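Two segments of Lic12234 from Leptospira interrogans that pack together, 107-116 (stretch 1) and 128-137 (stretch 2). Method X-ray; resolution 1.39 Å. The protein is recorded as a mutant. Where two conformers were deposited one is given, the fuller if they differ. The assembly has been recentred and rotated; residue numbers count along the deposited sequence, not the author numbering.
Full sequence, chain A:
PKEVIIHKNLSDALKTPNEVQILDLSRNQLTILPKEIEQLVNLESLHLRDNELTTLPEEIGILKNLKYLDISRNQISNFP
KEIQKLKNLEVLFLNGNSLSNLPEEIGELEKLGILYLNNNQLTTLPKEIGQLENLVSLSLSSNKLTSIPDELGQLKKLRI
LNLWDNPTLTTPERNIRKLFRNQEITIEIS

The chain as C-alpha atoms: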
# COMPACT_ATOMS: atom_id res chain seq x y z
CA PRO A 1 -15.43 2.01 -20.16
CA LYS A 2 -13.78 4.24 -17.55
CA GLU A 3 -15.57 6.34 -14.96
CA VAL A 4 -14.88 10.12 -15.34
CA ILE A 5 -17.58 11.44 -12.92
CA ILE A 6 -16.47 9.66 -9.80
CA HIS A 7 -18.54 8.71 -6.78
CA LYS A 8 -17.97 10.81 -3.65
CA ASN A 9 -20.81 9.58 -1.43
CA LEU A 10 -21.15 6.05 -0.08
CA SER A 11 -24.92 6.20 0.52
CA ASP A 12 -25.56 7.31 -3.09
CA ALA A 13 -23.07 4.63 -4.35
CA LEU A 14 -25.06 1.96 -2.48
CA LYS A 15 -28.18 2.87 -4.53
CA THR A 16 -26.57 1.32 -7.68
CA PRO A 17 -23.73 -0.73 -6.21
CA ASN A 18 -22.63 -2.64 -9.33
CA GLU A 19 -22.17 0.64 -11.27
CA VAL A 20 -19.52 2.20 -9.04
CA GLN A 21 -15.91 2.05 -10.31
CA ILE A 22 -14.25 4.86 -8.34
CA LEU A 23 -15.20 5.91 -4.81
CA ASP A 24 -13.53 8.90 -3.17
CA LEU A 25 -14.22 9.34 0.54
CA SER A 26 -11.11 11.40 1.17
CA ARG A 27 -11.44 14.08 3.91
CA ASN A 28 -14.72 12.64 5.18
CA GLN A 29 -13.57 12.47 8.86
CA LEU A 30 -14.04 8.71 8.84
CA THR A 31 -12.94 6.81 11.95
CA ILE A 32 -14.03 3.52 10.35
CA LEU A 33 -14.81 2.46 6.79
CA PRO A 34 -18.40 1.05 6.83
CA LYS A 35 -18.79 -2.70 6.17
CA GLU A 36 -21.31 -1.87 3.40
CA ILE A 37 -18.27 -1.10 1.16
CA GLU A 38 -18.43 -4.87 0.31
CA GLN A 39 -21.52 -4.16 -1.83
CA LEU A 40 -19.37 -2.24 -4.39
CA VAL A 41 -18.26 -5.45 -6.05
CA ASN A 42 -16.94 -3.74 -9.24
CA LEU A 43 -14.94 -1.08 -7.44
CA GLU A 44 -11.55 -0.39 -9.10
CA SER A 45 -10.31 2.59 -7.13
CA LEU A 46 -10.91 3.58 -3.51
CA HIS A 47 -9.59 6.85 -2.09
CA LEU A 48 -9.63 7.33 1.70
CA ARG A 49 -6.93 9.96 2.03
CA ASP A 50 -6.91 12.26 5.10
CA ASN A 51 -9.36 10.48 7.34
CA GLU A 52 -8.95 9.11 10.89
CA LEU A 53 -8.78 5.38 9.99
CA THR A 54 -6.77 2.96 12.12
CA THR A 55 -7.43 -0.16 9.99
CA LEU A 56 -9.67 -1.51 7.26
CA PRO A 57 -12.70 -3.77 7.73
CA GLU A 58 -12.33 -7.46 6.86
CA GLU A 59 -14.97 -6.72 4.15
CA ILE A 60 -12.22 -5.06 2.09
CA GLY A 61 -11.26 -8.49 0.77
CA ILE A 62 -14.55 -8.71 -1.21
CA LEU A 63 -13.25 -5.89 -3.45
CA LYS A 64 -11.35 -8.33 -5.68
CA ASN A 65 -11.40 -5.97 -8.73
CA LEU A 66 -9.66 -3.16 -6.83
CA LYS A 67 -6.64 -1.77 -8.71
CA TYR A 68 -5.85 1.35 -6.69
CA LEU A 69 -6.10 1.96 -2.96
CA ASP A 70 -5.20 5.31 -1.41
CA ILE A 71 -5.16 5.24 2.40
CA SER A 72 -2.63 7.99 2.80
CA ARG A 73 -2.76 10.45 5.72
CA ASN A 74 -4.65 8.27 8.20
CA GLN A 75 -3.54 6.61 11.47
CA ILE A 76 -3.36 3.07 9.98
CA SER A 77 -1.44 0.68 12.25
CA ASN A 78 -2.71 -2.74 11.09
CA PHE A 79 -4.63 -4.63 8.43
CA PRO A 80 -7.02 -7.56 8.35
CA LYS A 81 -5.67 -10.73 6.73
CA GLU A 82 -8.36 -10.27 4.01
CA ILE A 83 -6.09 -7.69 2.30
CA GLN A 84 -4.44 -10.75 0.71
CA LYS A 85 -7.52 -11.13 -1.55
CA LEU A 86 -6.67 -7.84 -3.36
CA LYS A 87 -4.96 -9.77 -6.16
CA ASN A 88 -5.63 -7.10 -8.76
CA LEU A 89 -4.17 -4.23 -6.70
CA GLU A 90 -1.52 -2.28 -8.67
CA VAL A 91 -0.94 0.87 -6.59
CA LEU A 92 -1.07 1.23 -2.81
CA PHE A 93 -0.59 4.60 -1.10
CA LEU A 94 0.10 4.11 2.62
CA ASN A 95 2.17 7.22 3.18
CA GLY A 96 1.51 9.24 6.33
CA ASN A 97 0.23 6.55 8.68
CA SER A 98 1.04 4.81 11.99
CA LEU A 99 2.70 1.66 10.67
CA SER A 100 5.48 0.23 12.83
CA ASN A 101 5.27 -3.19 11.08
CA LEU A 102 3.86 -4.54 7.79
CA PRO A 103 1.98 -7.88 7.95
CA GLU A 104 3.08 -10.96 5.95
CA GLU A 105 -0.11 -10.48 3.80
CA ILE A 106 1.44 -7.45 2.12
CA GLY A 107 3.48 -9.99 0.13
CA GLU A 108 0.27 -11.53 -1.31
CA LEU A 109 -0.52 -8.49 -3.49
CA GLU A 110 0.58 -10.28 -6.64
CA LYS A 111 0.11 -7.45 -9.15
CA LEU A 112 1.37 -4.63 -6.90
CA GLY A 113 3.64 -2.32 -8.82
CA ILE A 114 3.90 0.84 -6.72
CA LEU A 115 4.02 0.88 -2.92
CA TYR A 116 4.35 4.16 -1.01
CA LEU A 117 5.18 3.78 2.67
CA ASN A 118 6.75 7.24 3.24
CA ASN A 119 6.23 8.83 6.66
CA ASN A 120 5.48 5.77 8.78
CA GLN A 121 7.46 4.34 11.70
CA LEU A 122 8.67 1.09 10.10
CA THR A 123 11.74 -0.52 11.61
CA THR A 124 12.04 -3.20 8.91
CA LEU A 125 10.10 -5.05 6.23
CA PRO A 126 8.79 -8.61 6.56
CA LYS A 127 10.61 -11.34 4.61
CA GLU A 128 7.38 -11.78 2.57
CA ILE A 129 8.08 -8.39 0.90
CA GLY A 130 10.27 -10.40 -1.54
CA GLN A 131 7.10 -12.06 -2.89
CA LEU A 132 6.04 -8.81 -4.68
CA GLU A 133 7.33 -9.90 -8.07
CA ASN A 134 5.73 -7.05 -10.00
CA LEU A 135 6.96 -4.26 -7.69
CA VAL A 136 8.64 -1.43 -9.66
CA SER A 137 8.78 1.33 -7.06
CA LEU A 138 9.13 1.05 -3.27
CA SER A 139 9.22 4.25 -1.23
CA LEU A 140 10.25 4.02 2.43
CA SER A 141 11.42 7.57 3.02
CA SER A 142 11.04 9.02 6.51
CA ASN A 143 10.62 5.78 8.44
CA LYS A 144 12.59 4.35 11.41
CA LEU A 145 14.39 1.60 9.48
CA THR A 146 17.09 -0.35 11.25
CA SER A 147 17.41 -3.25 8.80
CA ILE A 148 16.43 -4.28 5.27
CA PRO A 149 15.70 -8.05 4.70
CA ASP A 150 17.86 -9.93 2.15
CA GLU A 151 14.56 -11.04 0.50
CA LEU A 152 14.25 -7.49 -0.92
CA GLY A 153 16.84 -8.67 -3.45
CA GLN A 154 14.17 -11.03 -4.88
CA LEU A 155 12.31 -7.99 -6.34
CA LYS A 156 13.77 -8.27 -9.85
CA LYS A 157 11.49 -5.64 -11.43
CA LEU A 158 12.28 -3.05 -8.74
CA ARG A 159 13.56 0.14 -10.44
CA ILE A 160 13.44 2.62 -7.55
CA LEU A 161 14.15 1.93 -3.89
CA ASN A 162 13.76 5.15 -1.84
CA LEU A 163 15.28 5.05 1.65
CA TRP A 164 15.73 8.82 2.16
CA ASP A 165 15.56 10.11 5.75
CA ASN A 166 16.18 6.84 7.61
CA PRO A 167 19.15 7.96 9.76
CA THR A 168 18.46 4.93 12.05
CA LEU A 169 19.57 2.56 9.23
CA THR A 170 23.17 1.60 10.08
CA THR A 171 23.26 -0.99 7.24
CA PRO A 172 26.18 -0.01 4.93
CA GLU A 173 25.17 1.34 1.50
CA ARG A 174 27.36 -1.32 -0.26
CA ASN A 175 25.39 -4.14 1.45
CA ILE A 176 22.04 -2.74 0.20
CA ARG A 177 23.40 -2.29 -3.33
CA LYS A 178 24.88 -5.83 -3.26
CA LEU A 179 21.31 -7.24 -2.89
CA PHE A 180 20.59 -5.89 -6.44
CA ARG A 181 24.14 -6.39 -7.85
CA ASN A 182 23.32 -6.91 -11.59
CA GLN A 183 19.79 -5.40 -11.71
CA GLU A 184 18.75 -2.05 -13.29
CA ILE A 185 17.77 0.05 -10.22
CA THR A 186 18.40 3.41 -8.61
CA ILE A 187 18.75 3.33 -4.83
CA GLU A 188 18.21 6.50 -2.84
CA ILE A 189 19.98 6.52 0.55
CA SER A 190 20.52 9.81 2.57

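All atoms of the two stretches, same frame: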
# COMPACT_ATOMS: atom_id res chain seq x y z
N GLY A 107 2.80 -9.24 1.17
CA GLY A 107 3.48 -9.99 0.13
C GLY A 107 2.56 -10.77 -0.78
O GLY A 107 3.05 -11.36 -1.74
N GLU A 108 1.23 -10.79 -0.50
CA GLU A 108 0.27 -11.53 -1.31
C GLU A 108 -0.36 -10.68 -2.39
O GLU A 108 -1.22 -11.15 -3.13
CB GLU A 108 -0.83 -12.17 -0.43
CG GLU A 108 -0.33 -13.32 0.44
CD GLU A 108 0.13 -14.54 -0.33
OE1 GLU A 108 -0.27 -14.70 -1.50
OE2 GLU A 108 0.90 -15.35 0.25
N LEU A 109 0.06 -9.42 -2.51
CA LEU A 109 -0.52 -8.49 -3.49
C LEU A 109 0.23 -8.72 -4.80
O LEU A 109 1.10 -7.94 -5.20
CB LEU A 109 -0.38 -7.07 -2.94
CG LEU A 109 -1.11 -6.81 -1.61
CD1 LEU A 109 -0.80 -5.43 -1.06
CD2 LEU A 109 -2.59 -7.03 -1.74
N GLU A 110 -0.13 -9.79 -5.48
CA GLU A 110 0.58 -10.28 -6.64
C GLU A 110 0.84 -9.29 -7.76
O GLU A 110 1.92 -9.40 -8.39
CB GLU A 110 -0.14 -11.52 -7.20
CG GLU A 110 0.26 -12.79 -6.48
CD GLU A 110 -0.81 -13.85 -6.35
OE1 GLU A 110 -1.25 -14.39 -7.39
OE2 GLU A 110 -1.18 -14.17 -5.20
N LYS A 111 -0.09 -8.35 -8.02
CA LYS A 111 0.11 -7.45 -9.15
C LYS A 111 0.63 -6.09 -8.67
O LYS A 111 0.72 -5.16 -9.48
CB LYS A 111 -1.22 -7.23 -9.87
CG LYS A 111 -1.60 -8.41 -10.78
CD LYS A 111 -2.90 -8.02 -11.49
CE LYS A 111 -3.41 -9.12 -12.37
NZ LYS A 111 -4.68 -8.66 -12.97
N LEU A 112 0.98 -5.96 -7.38
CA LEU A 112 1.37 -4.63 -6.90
C LEU A 112 2.62 -4.13 -7.58
O LEU A 112 3.64 -4.83 -7.59
CB LEU A 112 1.55 -4.71 -5.39
CG LEU A 112 1.63 -3.35 -4.67
CD1 LEU A 112 0.33 -2.58 -4.78
CD2 LEU A 112 1.99 -3.53 -3.19
N GLY A 113 2.52 -2.92 -8.11
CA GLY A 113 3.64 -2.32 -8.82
C GLY A 113 4.23 -1.14 -8.10
O GLY A 113 5.45 -0.90 -8.21
N ILE A 114 3.40 -0.38 -7.37
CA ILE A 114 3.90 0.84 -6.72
C ILE A 114 3.41 0.83 -5.29
O ILE A 114 2.21 0.67 -5.05
CB ILE A 114 3.37 2.08 -7.48
CG1 ILE A 114 3.94 2.09 -8.94
CG2 ILE A 114 3.80 3.36 -6.74
CD1 ILE A 114 3.36 3.05 -9.94
N LEU A 115 4.35 0.92 -4.33
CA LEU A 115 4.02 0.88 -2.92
C LEU A 115 4.66 2.08 -2.23
O LEU A 115 5.89 2.17 -2.21
CB LEU A 115 4.52 -0.44 -2.31
CG LEU A 115 4.32 -0.64 -0.82
CD1 LEU A 115 2.87 -0.38 -0.38
CD2 LEU A 115 4.73 -2.03 -0.41
N TYR A 116 3.84 2.98 -1.71
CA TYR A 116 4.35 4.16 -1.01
C TYR A 116 4.14 4.00 0.47
O TYR A 116 2.99 3.87 0.93
CB TYR A 116 3.59 5.41 -1.47
CG TYR A 116 4.10 6.02 -2.75
CD1 TYR A 116 5.22 6.85 -2.75
CD2 TYR A 116 3.47 5.77 -3.95
CE1 TYR A 116 5.69 7.42 -3.93
CE2 TYR A 116 3.90 6.38 -5.13
CZ TYR A 116 5.04 7.16 -5.12
OH TYR A 116 5.44 7.77 -6.29
N GLU A 128 8.38 -11.58 3.61
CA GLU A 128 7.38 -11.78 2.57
C GLU A 128 7.32 -10.63 1.57
O GLU A 128 6.68 -10.77 0.54
CB GLU A 128 5.99 -12.08 3.16
CG GLU A 128 5.92 -13.40 3.94
CD GLU A 128 6.42 -13.36 5.37
OE1 GLU A 128 6.74 -12.26 5.87
OE2 GLU A 128 6.45 -14.44 6.01
N ILE A 129 8.01 -9.50 1.86
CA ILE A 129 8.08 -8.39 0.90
C ILE A 129 8.71 -8.87 -0.44
O ILE A 129 8.35 -8.36 -1.49
CB ILE A 129 8.84 -7.17 1.49
CG1 ILE A 129 8.56 -5.88 0.67
CG2 ILE A 129 10.35 -7.41 1.59
CD1 ILE A 129 7.31 -5.21 1.00
N GLY A 130 9.60 -9.86 -0.37
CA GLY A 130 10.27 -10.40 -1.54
C GLY A 130 9.35 -11.17 -2.47
O GLY A 130 9.78 -11.55 -3.56
N GLN A 131 8.08 -11.37 -2.06
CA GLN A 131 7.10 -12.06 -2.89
C GLN A 131 6.44 -11.12 -3.91
O GLN A 131 5.69 -11.60 -4.78
CB GLN A 131 6.01 -12.70 -2.03
CG GLN A 131 6.51 -13.83 -1.13
CD GLN A 131 5.52 -14.26 -0.07
OE1 GLN A 131 4.33 -13.89 -0.08
NE2 GLN A 131 5.99 -15.05 0.88
N LEU A 132 6.68 -9.80 -3.79
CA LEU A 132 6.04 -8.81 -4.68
C LEU A 132 6.76 -8.73 -6.00
O LEU A 132 7.45 -7.76 -6.31
CB LEU A 132 5.96 -7.45 -3.98
CG LEU A 132 5.11 -7.47 -2.71
CD1 LEU A 132 5.18 -6.13 -2.02
CD2 LEU A 132 3.63 -7.81 -3.03
N GLU A 133 6.58 -9.77 -6.82
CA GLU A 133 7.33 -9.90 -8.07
C GLU A 133 7.15 -8.79 -9.07
O GLU A 133 8.04 -8.56 -9.90
CB GLU A 133 7.02 -11.24 -8.77
CG GLU A 133 7.29 -12.46 -7.91
CD GLU A 133 7.21 -13.82 -8.58
OE1 GLU A 133 7.62 -13.95 -9.75
OE2 GLU A 133 6.80 -14.78 -7.88
N ASN A 134 5.99 -8.09 -9.03
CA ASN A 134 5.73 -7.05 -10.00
C ASN A 134 6.07 -5.64 -9.47
O ASN A 134 5.80 -4.65 -10.13
CB ASN A 134 4.27 -7.13 -10.41
CG ASN A 134 4.02 -8.30 -11.32
OD1 ASN A 134 3.14 -9.15 -11.06
ND2 ASN A 134 4.78 -8.35 -12.40
N LEU A 135 6.68 -5.57 -8.27
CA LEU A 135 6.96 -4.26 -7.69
C LEU A 135 8.03 -3.53 -8.47
O LEU A 135 9.13 -4.09 -8.67
CB LEU A 135 7.35 -4.44 -6.23
CG LEU A 135 7.18 -3.21 -5.34
CD1 LEU A 135 5.70 -2.82 -5.21
CD2 LEU A 135 7.80 -3.45 -4.00
N VAL A 136 7.75 -2.28 -8.87
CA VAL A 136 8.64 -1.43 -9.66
C VAL A 136 9.18 -0.28 -8.80
O VAL A 136 10.31 0.19 -8.98
CB VAL A 136 7.88 -0.92 -10.91
CG1 VAL A 136 8.71 0.07 -11.71
CG2 VAL A 136 7.44 -2.09 -11.79
N SER A 137 8.35 0.19 -7.87
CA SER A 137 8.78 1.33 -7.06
C SER A 137 8.39 1.09 -5.61
O SER A 137 7.23 0.75 -5.32
CB SER A 137 8.11 2.60 -7.58
OG SER A 137 8.56 3.70 -6.79
O HOH W 1 2.71 -11.77 -4.36
O HOH W 2 4.01 -7.49 -6.92
O HOH W 3 6.80 4.14 -4.58

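Two successive repeats of a leucine-rich chain lie side by side here, and the residues that give most to the contact are Gly 107, Leu 132 and Asn 134.

Gly 107 sits where the two 3-10 segments pass each other, and its value lies in what it lacks. Its CA approaches Glu 128 O to 3.3 Å in a CA-H...O contact; a CB built on this residue would point toward the other stretch and fall 2.2 Å from that same oxygen, a clash. Glycine therefore lets backbone meet backbone. Its carbonyl is used as well: water 1 lies 2.7 Å from Gly 107 O and 3.0 Å from Gln 131 O, bridging the stretches, while Gln 131 CB packs 3.3 Å from Gly 107 O.

Leu 132 is the apolar counterpart. Its CB leaves sideways, but with chi1 m and chi2 t the end of the side chain comes nearer to stretch 1. CD2 lies 4.1 Å from Leu 109 CB and 3.3 Å from Leu 109 O, while CD1 reaches Leu 112 CD2 at 4.3 Å and Leu 115 CD2 at 4.4 Å. Leu 109 has the same m, t rotamer, and Leu 112 and Leu 135 share t, p: the repeat reuses side-chain shape as well as residue type. Leu 135 CD1 continues the buried layer, 4.1 Å from Leu 112 CG and 3.9 Å from Leu 115 CB, and Ile 129 CD1 extends it to Leu 115 CD2 at 4.3 Å. Branched aliphatic groups suit this place, filling the interior without polar atoms to satisfy.

Asn 134 occupies the more polar margin, its CB directed toward stretch 1 within the type I turn from Leu 132 to Leu 135. The matching turn opposite it runs from Leu 109 to Leu 112. Water 2 joins the turns, accepting from Asn 134 N at 3.0 Å and lying 2.8 Å from Leu 112 O. Next to it, Gly 113 CA makes a CA-H...O contact with Asn 134 O at 3.4 Å; here a CB would have room, so this glycine is not demanded by the contact as Gly 107 is.

Beyond the turns the backbone takes over. Gly 113 O accepts from both Val 136 N, at 2.8 Å, and Ser 137 N, at 3.1 Å, and Leu 115 N donates to Ser 137 O at 3.1 Å. These bonds set Ile 114 beside Ser 137 in a parallel bridge, with both side chains on one face and Ile 114 CG1 4.4 Å from Ser 137 CB.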